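PDB 3L6E: oxidoreductase, short-chain dehydrogenase/reductase family, which probably acts as a nucleotide-dependent reductase, possibly on 3-dehydrosphinganine in sphingolipid metabolism. Local coordinates for residues A[128-133]-A[171-176]; A[111-116]-A[156-161]; A[205-210]-A[222-227]. All coordinates share one frame; numbering follows the deposited sequence.

In the fold
The three contacts sample a Rossmann fold from its helical cover to its dimer edge. Contact 1 pairs strands 128-137 and 171-181 within the parallel sheet. Contact 2 joins helices 98-123 and 145-165 on one face of the sheet, its centre about 10 Å from that of contact 1; N132 of contact 1 touches T112 and L159 of contact 2. Contact 3, with its centre about 14 Å from that of contact 1, sets helix 200-210 against edge strand 217-226, and L222 N probably bonds N175 O. Contacts 2 and 3 have centres about 21 Å apart. In SDR enzymes cofactor and substrate lie at the C-terminal strand ends; contact 1 occupies the N-terminal halves of its strands.

Contact 1. Residues A[128-133]-A[171-176]; sequences GVLANV and LRLVNL
L130 and L173 turn their branches to one another through different first torsions: CG of L130 is anti to its backbone N (chi1 171°), while CG of L173 stands away from a staggered position at chi1 -90°. The two side chains then run side by side in the same direction, with CD2 of L130 3.8 Å from CG of L173. Beside them, CD1 of L171 lies 3.6 Å from the carbonyl O of G128. On the face carrying V129, A131 and V133, V129 and V174 cross obliquely and touch through V129 CG1 and V174 CG2, at 3.9 Å.

The backbones form a parallel ladder in register, with strand axes 24° apart. Five hydrogen bonds hold it. R172 N donates to G128 O, L130 N to R172 O at 2.9 Å, V174 N to L130 O at 3.0 Å, N132 N to V174 O, and L176 N to N132 O at 2.8 Å. CA-H...O contacts run between them, the shortest joining A131 CA to V174 O at 3.2 Å.

Helix 145-165 connects the two strands in a beta-alpha-beta unit of the Rossmann fold and packs on the face of N132, L173 and N175. V129, A131 and V133 bond on their other edge to V81 and H83, and L130 rests on A116 and T119 of helix 98-123. The alternating bonds thus satisfy main-chain N and O atoms along this buried seam, while leucine, valine and alanine side chains meet by apolar contact. N132 and N175 bring polar groups to the L130 face, where N132 OD1 makes a weak hydrogen bond with H83 ND1.

Contact 2. Residues A[111-116]-A[156-161]; sequences STILVA and RGFLES
F158 and I113 carry this contact between two helices that lie over the same face of the Rossmann-fold sheet. The short axes of 111-116 and 156-161 run nearly parallel, at 20°, but 10.5 Å apart, and the F158 side chain and I113 fill the space between them. CB of F158 points toward the other helix, and chi1 171° sets CG anti to the backbone N. I113 meets one face of the ring: CG1 stands 3.5 Å from the ring centroid and only 5° off the ring normal, a CH-pi contact centred on the ring. The other isoleucine carbons spread toward the rim, CG2 lying 3.9 Å from CZ and CD1 3.9 Å from CD1 of F158. One turn further along the helix, A116 approaches the edge near the ring plane, its CB 3.7 Å from CE2.

The contact is apolar. T112, third in buried area, turns its methyl to L159, while OG1 bonds to N108 O one turn earlier in its own helix. N132 of strand 128-137 touches both T112 and L159 from the sheet. The T112 and L159 side chains cross at about a right angle, with CG2 of T112 4.0 Å from CD2 of L159.

Contact 3. Residues A[205-210]-A[222-227]; sequences AYMLDA and LFIGRN
L222 and I224, two residues apart on the edge strand, push their side chains as neighbouring bumps into the surface of helix 205-210. The L222 bump is CD2. It settles into a hollow made by successive turns of the helix: Y206 O lies 3.8 Å from CD2, M207 CA also 3.8 Å, and A210 CB 3.7 Å. The small A210 side chain forms one wall of this hollow, and its approach to the strand is by CB alone.

I224 fills the adjacent notch. Its CD1 lies between Y206 and selenomethionine M207, 3.9 Å from CB of the first and 3.9 Å from CG of the second. CG1 of I224 is beside the backbone N (chi1 -51°), and chi2 of 158° extends CD1 onward to the notch. The other branch, CG2, approaches CD2 of the Y206 ring obliquely at 4.1 Å. M207 CG rests against both tips, being also 4.1 Å from L222 CD2.

The helix and strand axes lie 9.8 Å apart and run nearly antiparallel, at 163°, as the last helix of this Rossmann fold leads back into strand 217-226. M207 reaches beyond the contact to P178 of the neighbouring strand.

The Y206 hydroxyl bonds to E212 O of the second subunit, and its ring makes a cation-pi contact with R214 of that subunit. Helix and strand thus meet through buried hydrocarbon, consistent with adhesion by shape and the hydrophobic effect, while directional bonds lie elsewhere: backbone bonds join the strand to 171-181 on one edge and, through residues 222-226, to an antiparallel strand of the second subunit on the other, so that the sheet continues across the dimer.

Contact 1. Residues A[128-133]-A[171-176]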
loop_
_atom_site.group_PDB
_atom_site.type_symbol
_atom_site.label_atom_id
_atom_site.label_comp_id
_atom_site.label_asym_id
_atom_site.label_seq_id
_atom_site.Cartn_x
_atom_site.Cartn_y
_atom_site.Cartn_z
ATOM N N GLY A 128 16.808 -5.624 7.705
ATOM C CA GLY A 128 16.618 -5.156 6.335
ATOM C C GLY A 128 15.268 -5.565 5.775
ATOM O O GLY A 128 14.371 -5.950 6.523
ATOM N N VAL A 129 15.123 -5.477 4.450
ATOM C CA VAL A 129 13.830 -5.675 3.785
ATOM C C VAL A 129 13.874 -6.730 2.661
ATOM O O VAL A 129 14.764 -6.706 1.801
ATOM C CB VAL A 129 13.246 -4.314 3.293
ATOM C CG1 VAL A 129 11.887 -4.474 2.622
ATOM C CG2 VAL A 129 13.107 -3.338 4.477
ATOM N N LEU A 130 12.923 -7.673 2.722
ATOM C CA LEU A 130 12.665 -8.631 1.650
ATOM C C LEU A 130 11.335 -8.287 1.017
ATOM O O LEU A 130 10.259 -8.534 1.597
ATOM C CB LEU A 130 12.626 -10.092 2.132
ATOM C CG LEU A 130 12.135 -11.114 1.089
ATOM C CD1 LEU A 130 13.071 -11.223 -0.092
ATOM C CD2 LEU A 130 11.883 -12.514 1.700
ATOM N N ALA A 131 11.415 -7.723 -0.178
ATOM C CA ALA A 131 10.218 -7.247 -0.850
ATOM C C ALA A 131 9.980 -8.149 -2.020
ATOM O O ALA A 131 10.889 -8.399 -2.801
ATOM C CB ALA A 131 10.376 -5.806 -1.288
ATOM N N ASN A 132 8.759 -8.660 -2.110
ATOM C CA ASN A 132 8.381 -9.554 -3.183
ATOM C C ASN A 132 7.295 -8.932 -4.050
ATOM O O ASN A 132 6.326 -8.357 -3.530
ATOM C CB ASN A 132 7.898 -10.875 -2.626
ATOM C CG ASN A 132 9.004 -11.870 -2.464
ATOM O OD1 ASN A 132 9.398 -12.551 -3.400
ATOM N ND2 ASN A 132 9.506 -11.977 -1.257
ATOM N N VAL A 133 7.474 -9.052 -5.361
ATOM C CA VAL A 133 6.494 -8.579 -6.330
ATOM C C VAL A 133 5.676 -9.773 -6.824
ATOM O O VAL A 133 6.210 -10.701 -7.425
ATOM C CB VAL A 133 7.143 -7.857 -7.537
ATOM C CG1 VAL A 133 6.061 -7.310 -8.483
ATOM C CG2 VAL A 133 7.994 -6.717 -7.063
ATOM N N LEU A 171 14.394 -8.758 10.105
ATOM C CA LEU A 171 14.129 -8.821 8.669
ATOM C C LEU A 171 12.633 -8.648 8.402
ATOM O O LEU A 171 11.805 -9.373 8.959
ATOM C CB LEU A 171 14.683 -10.118 8.074
ATOM C CG LEU A 171 14.513 -10.456 6.588
ATOM C CD1 LEU A 171 15.002 -9.341 5.677
ATOM C CD2 LEU A 171 15.257 -11.749 6.296
ATOM N N ARG A 172 12.295 -7.664 7.575
ATOM C CA ARG A 172 10.894 -7.305 7.321
ATOM C C ARG A 172 10.436 -7.862 5.982
ATOM O O ARG A 172 11.148 -7.727 5.002
ATOM C CB ARG A 172 10.732 -5.779 7.319
ATOM C CG ARG A 172 10.751 -5.143 8.694
ATOM C CD ARG A 172 11.055 -3.641 8.649
ATOM N NE ARG A 172 11.375 -3.145 9.994
ATOM C CZ ARG A 172 11.872 -1.939 10.274
ATOM N NH1 ARG A 172 12.124 -1.060 9.307
ATOM N NH2 ARG A 172 12.116 -1.603 11.535
ATOM N N LEU A 173 9.253 -8.478 5.938
ATOM C CA LEU A 173 8.690 -8.937 4.668
ATOM C C LEU A 173 7.605 -7.992 4.195
ATOM O O LEU A 173 6.667 -7.675 4.930
ATOM C CB LEU A 173 8.242 -10.423 4.695
ATOM C CG LEU A 173 9.340 -11.430 4.287
ATOM C CD1 LEU A 173 10.570 -11.268 5.184
ATOM C CD2 LEU A 173 8.883 -12.922 4.281
ATOM N N VAL A 174 7.801 -7.513 2.965
ATOM C CA VAL A 174 6.896 -6.592 2.283
ATOM C C VAL A 174 6.427 -7.256 0.982
ATOM O O VAL A 174 7.238 -7.717 0.171
ATOM C CB VAL A 174 7.566 -5.225 1.986
ATOM C CG1 VAL A 174 6.595 -4.291 1.242
ATOM C CG2 VAL A 174 8.065 -4.539 3.315
ATOM N N ASN A 175 5.117 -7.338 0.815
ATOM C CA ASN A 175 4.541 -7.970 -0.373
ATOM C C ASN A 175 3.831 -6.921 -1.242
ATOM O O ASN A 175 2.989 -6.207 -0.759
ATOM C CB ASN A 175 3.583 -9.080 0.039
ATOM C CG ASN A 175 4.276 -10.240 0.726
ATOM O OD1 ASN A 175 5.453 -10.533 0.491
ATOM N ND2 ASN A 175 3.533 -10.926 1.575
ATOM N N LEU A 176 4.187 -6.829 -2.515
ATOM C CA LEU A 176 3.680 -5.770 -3.386
ATOM C C LEU A 176 2.897 -6.384 -4.554
ATOM O O LEU A 176 3.385 -7.305 -5.189
ATOM C CB LEU A 176 4.844 -4.925 -3.932
ATOM C CG LEU A 176 5.895 -4.459 -2.901
ATOM C CD1 LEU A 176 7.198 -4.070 -3.562
ATOM C CD2 LEU A 176 5.394 -3.334 -2.027
#

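Contact 2. Residues A[111-116]-A[156-161]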
loop_
_atom_site.group_PDB
_atom_site.type_symbol
_atom_site.label_atom_id
_atom_site.label_comp_id
_atom_site.label_asym_id
_atom_site.label_seq_id
_atom_site.Cartn_x
_atom_site.Cartn_y
_atom_site.Cartn_z
ATOM N N SER A 111 12.016 -19.842 -7.441
ATOM C CA SER A 111 12.887 -18.676 -7.374
ATOM C C SER A 111 12.484 -17.883 -6.146
ATOM O O SER A 111 13.344 -17.426 -5.400
ATOM C CB SER A 111 12.830 -17.829 -8.654
ATOM O OG SER A 111 11.664 -17.013 -8.712
ATOM N N THR A 112 11.179 -17.770 -5.901
ATOM C CA THR A 112 10.718 -16.987 -4.759
ATOM C C THR A 112 11.236 -17.570 -3.447
ATOM O O THR A 112 11.715 -16.833 -2.589
ATOM C CB THR A 112 9.192 -16.804 -4.717
ATOM O OG1 THR A 112 8.770 -16.078 -5.871
ATOM C CG2 THR A 112 8.780 -16.004 -3.492
ATOM N N ILE A 113 11.153 -18.887 -3.315
ATOM C CA ILE A 113 11.608 -19.591 -2.101
ATOM C C ILE A 113 13.120 -19.506 -1.880
ATOM O O ILE A 113 13.571 -19.264 -0.760
ATOM C CB ILE A 113 11.122 -21.049 -2.085
ATOM C CG1 ILE A 113 9.602 -21.061 -1.877
ATOM C CG2 ILE A 113 11.823 -21.849 -0.979
ATOM C CD1 ILE A 113 8.955 -22.418 -1.932
ATOM N N LEU A 114 13.887 -19.691 -2.950
ATOM C CA LEU A 114 15.348 -19.675 -2.881
ATOM C C LEU A 114 15.910 -18.277 -2.607
ATOM O O LEU A 114 16.854 -18.124 -1.835
ATOM C CB LEU A 114 15.952 -20.242 -4.163
ATOM C CG LEU A 114 15.739 -21.719 -4.492
ATOM C CD1 LEU A 114 16.011 -21.938 -5.966
ATOM C CD2 LEU A 114 16.607 -22.647 -3.630
ATOM N N VAL A 115 15.323 -17.256 -3.225
ATOM C CA VAL A 115 15.742 -15.888 -2.938
ATOM C C VAL A 115 15.443 -15.547 -1.471
ATOM O O VAL A 115 16.254 -14.912 -0.788
ATOM C CB VAL A 115 15.099 -14.890 -3.925
ATOM C CG1 VAL A 115 15.286 -13.431 -3.478
ATOM C CG2 VAL A 115 15.669 -15.108 -5.319
ATOM N N ALA A 116 14.281 -15.977 -0.994
ATOM C CA ALA A 116 13.854 -15.676 0.358
ATOM C C ALA A 116 14.800 -16.336 1.373
ATOM O O ALA A 116 15.259 -15.678 2.301
ATOM C CB ALA A 116 12.434 -16.122 0.573
ATOM N N ARG A 156 2.232 -16.253 -2.170
ATOM C CA ARG A 156 1.670 -15.577 -1.017
ATOM C C ARG A 156 1.582 -16.511 0.182
ATOM O O ARG A 156 1.888 -16.110 1.306
ATOM C CB ARG A 156 0.298 -15.029 -1.353
ATOM C CG ARG A 156 -0.306 -14.157 -0.276
ATOM C CD ARG A 156 -1.566 -13.502 -0.791
ATOM N NE ARG A 156 -2.132 -12.565 0.176
ATOM C CZ ARG A 156 -3.059 -11.653 -0.110
ATOM N NH1 ARG A 156 -3.540 -11.538 -1.346
ATOM N NH2 ARG A 156 -3.508 -10.852 0.854
ATOM N N GLY A 157 1.170 -17.757 -0.060
ATOM C CA GLY A 157 1.096 -18.749 1.015
ATOM C C GLY A 157 2.452 -18.870 1.690
ATOM O O GLY A 157 2.570 -18.673 2.888
ATOM N N PHE A 158 3.473 -19.149 0.892
ATOM C CA PHE A 158 4.846 -19.277 1.367
ATOM C C PHE A 158 5.300 -18.042 2.155
ATOM O O PHE A 158 5.756 -18.164 3.284
ATOM C CB PHE A 158 5.815 -19.542 0.195
ATOM C CG PHE A 158 7.270 -19.478 0.594
ATOM C CD1 PHE A 158 7.861 -20.529 1.288
ATOM C CD2 PHE A 158 8.034 -18.355 0.311
ATOM C CE1 PHE A 158 9.200 -20.463 1.674
ATOM C CE2 PHE A 158 9.369 -18.274 0.706
ATOM C CZ PHE A 158 9.956 -19.341 1.378
ATOM N N LEU A 159 5.144 -16.865 1.570
ATOM C CA LEU A 159 5.704 -15.628 2.150
ATOM C C LEU A 159 5.054 -15.159 3.442
ATOM O O LEU A 159 5.759 -14.730 4.357
ATOM C CB LEU A 159 5.697 -14.490 1.140
ATOM C CG LEU A 159 6.533 -14.689 -0.116
ATOM C CD1 LEU A 159 6.136 -13.624 -1.121
ATOM C CD2 LEU A 159 8.048 -14.676 0.170
ATOM N N GLU A 160 3.722 -15.231 3.511
ATOM C CA GLU A 160 2.990 -14.838 4.726
ATOM C C GLU A 160 3.228 -15.832 5.851
ATOM O O GLU A 160 3.114 -15.491 7.025
ATOM C CB GLU A 160 1.480 -14.706 4.459
ATOM C CG GLU A 160 1.094 -13.491 3.578
ATOM C CD GLU A 160 -0.413 -13.298 3.413
ATOM O OE1 GLU A 160 -1.197 -14.089 3.990
ATOM O OE2 GLU A 160 -0.821 -12.344 2.709
ATOM N N SER A 161 3.517 -17.072 5.474
ATOM C CA SER A 161 3.906 -18.102 6.415
ATOM C C SER A 161 5.354 -17.874 6.860
ATOM O O SER A 161 5.701 -18.124 8.015
ATOM C CB SER A 161 3.734 -19.480 5.785
ATOM O OG SER A 161 4.379 -20.472 6.548
#

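Contact 3. Residues A[205-210]-A[222-227]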
loop_
_atom_site.group_PDB
_atom_site.type_symbol
_atom_site.label_atom_id
_atom_site.label_comp_id
_atom_site.label_asym_id
_atom_site.label_seq_id
_atom_site.Cartn_x
_atom_site.Cartn_y
_atom_site.Cartn_z
ATOM N N ALA A 205 6.970 3.709 -8.890
ATOM C CA ALA A 205 6.951 4.938 -8.092
ATOM C C ALA A 205 6.136 4.780 -6.823
ATOM O O ALA A 205 6.568 5.234 -5.750
ATOM C CB ALA A 205 6.469 6.149 -8.936
ATOM N N TYR A 206 4.967 4.136 -6.933
ATOM C CA TYR A 206 4.195 3.753 -5.746
ATOM C C TYR A 206 4.968 2.814 -4.839
ATOM O O TYR A 206 4.963 2.988 -3.630
ATOM C CB TYR A 206 2.885 3.045 -6.111
ATOM C CG TYR A 206 1.782 3.972 -6.544
ATOM C CD1 TYR A 206 1.375 5.034 -5.730
ATOM C CD2 TYR A 206 1.155 3.799 -7.770
ATOM C CE1 TYR A 206 0.361 5.894 -6.144
ATOM C CE2 TYR A 206 0.150 4.634 -8.172
ATOM C CZ TYR A 206 -0.249 5.667 -7.360
ATOM O OH TYR A 206 -1.258 6.493 -7.802
HETATM N N MSE A 207 5.593 1.807 -5.446
HETATM C CA MSE A 207 6.307 0.753 -4.728
HETATM C C MSE A 207 7.517 1.327 -3.969
HETATM O O MSE A 207 7.708 1.031 -2.789
HETATM C CB MSE A 207 6.741 -0.364 -5.689
HETATM C CG MSE A 207 5.584 -1.142 -6.311
HETATM SE SE MSE A 207 6.110 -2.418 -7.731
HETATM C CE MSE A 207 6.754 -3.854 -6.651
ATOM N N LEU A 208 8.301 2.158 -4.643
ATOM C CA LEU A 208 9.481 2.760 -4.031
ATOM C C LEU A 208 9.125 3.787 -2.958
ATOM O O LEU A 208 9.819 3.892 -1.955
ATOM C CB LEU A 208 10.401 3.387 -5.076
ATOM C CG LEU A 208 10.978 2.451 -6.136
ATOM C CD1 LEU A 208 11.761 3.252 -7.170
ATOM C CD2 LEU A 208 11.822 1.351 -5.544
ATOM N N ASP A 209 8.046 4.538 -3.160
ATOM C CA ASP A 209 7.562 5.387 -2.077
ATOM C C ASP A 209 7.159 4.508 -0.899
ATOM O O ASP A 209 7.463 4.814 0.234
ATOM C CB ASP A 209 6.393 6.271 -2.495
ATOM C CG ASP A 209 6.809 7.421 -3.380
ATOM O OD1 ASP A 209 7.999 7.519 -3.731
ATOM O OD2 ASP A 209 5.934 8.239 -3.729
ATOM N N ALA A 210 6.470 3.418 -1.177
ATOM C CA ALA A 210 6.019 2.542 -0.120
ATOM C C ALA A 210 7.227 1.919 0.616
ATOM O O ALA A 210 7.164 1.680 1.802
ATOM C CB ALA A 210 5.109 1.477 -0.677
ATOM N N LEU A 222 1.203 -3.818 -0.297
ATOM C CA LEU A 222 0.775 -2.751 -1.201
ATOM C C LEU A 222 0.056 -3.310 -2.436
ATOM O O LEU A 222 0.636 -4.047 -3.188
ATOM C CB LEU A 222 1.983 -1.919 -1.645
ATOM C CG LEU A 222 1.715 -0.737 -2.572
ATOM C CD1 LEU A 222 0.990 0.404 -1.851
ATOM C CD2 LEU A 222 2.992 -0.237 -3.247
ATOM N N PHE A 223 -1.199 -2.923 -2.633
ATOM C CA PHE A 223 -1.993 -3.384 -3.763
ATOM C C PHE A 223 -2.215 -2.220 -4.722
ATOM O O PHE A 223 -2.754 -1.191 -4.339
ATOM C CB PHE A 223 -3.333 -3.973 -3.283
ATOM C CG PHE A 223 -3.186 -5.218 -2.447
ATOM C CD1 PHE A 223 -2.825 -5.136 -1.102
ATOM C CD2 PHE A 223 -3.402 -6.477 -3.004
ATOM C CE1 PHE A 223 -2.686 -6.288 -0.320
ATOM C CE2 PHE A 223 -3.255 -7.625 -2.245
ATOM C CZ PHE A 223 -2.903 -7.534 -0.889
ATOM N N ILE A 224 -1.757 -2.374 -5.958
ATOM C CA ILE A 224 -1.967 -1.346 -6.986
ATOM C C ILE A 224 -2.869 -1.896 -8.077
ATOM O O ILE A 224 -2.626 -2.990 -8.573
ATOM C CB ILE A 224 -0.639 -0.909 -7.638
ATOM C CG1 ILE A 224 0.398 -0.535 -6.573
ATOM C CG2 ILE A 224 -0.862 0.272 -8.597
ATOM C CD1 ILE A 224 1.806 -0.620 -7.112
ATOM N N GLY A 225 -3.891 -1.129 -8.466
ATOM C CA GLY A 225 -4.800 -1.535 -9.552
ATOM C C GLY A 225 -4.835 -0.537 -10.695
ATOM O O GLY A 225 -4.502 0.632 -10.511
ATOM N N ARG A 226 -5.246 -1.011 -11.878
ATOM C CA ARG A 226 -5.431 -0.158 -13.058
ATOM C C ARG A 226 -6.460 0.946 -12.845
ATOM O O ARG A 226 -7.402 0.789 -12.075
ATOM C CB ARG A 226 -5.856 -0.982 -14.273
ATOM C CG ARG A 226 -4.757 -1.836 -14.899
ATOM C CD ARG A 226 -5.041 -2.148 -16.388
ATOM N NE ARG A 226 -6.435 -2.514 -16.650
ATOM C CZ ARG A 226 -6.954 -3.732 -16.485
ATOM N NH1 ARG A 226 -6.202 -4.740 -16.045
ATOM N NH2 ARG A 226 -8.244 -3.945 -16.755
ATOM N N ASN A 227 -6.265 2.067 -13.532
ATOM C CA ASN A 227 -7.256 3.129 -13.541
ATOM C C ASN A 227 -8.426 2.815 -14.481
ATOM O O ASN A 227 -8.287 2.034 -15.427
ATOM C CB ASN A 227 -6.607 4.469 -13.906
ATOM C CG ASN A 227 -5.800 5.054 -12.766
ATOM O OD1 ASN A 227 -5.845 4.552 -11.643
ATOM N ND2 ASN A 227 -5.068 6.128 -13.042
#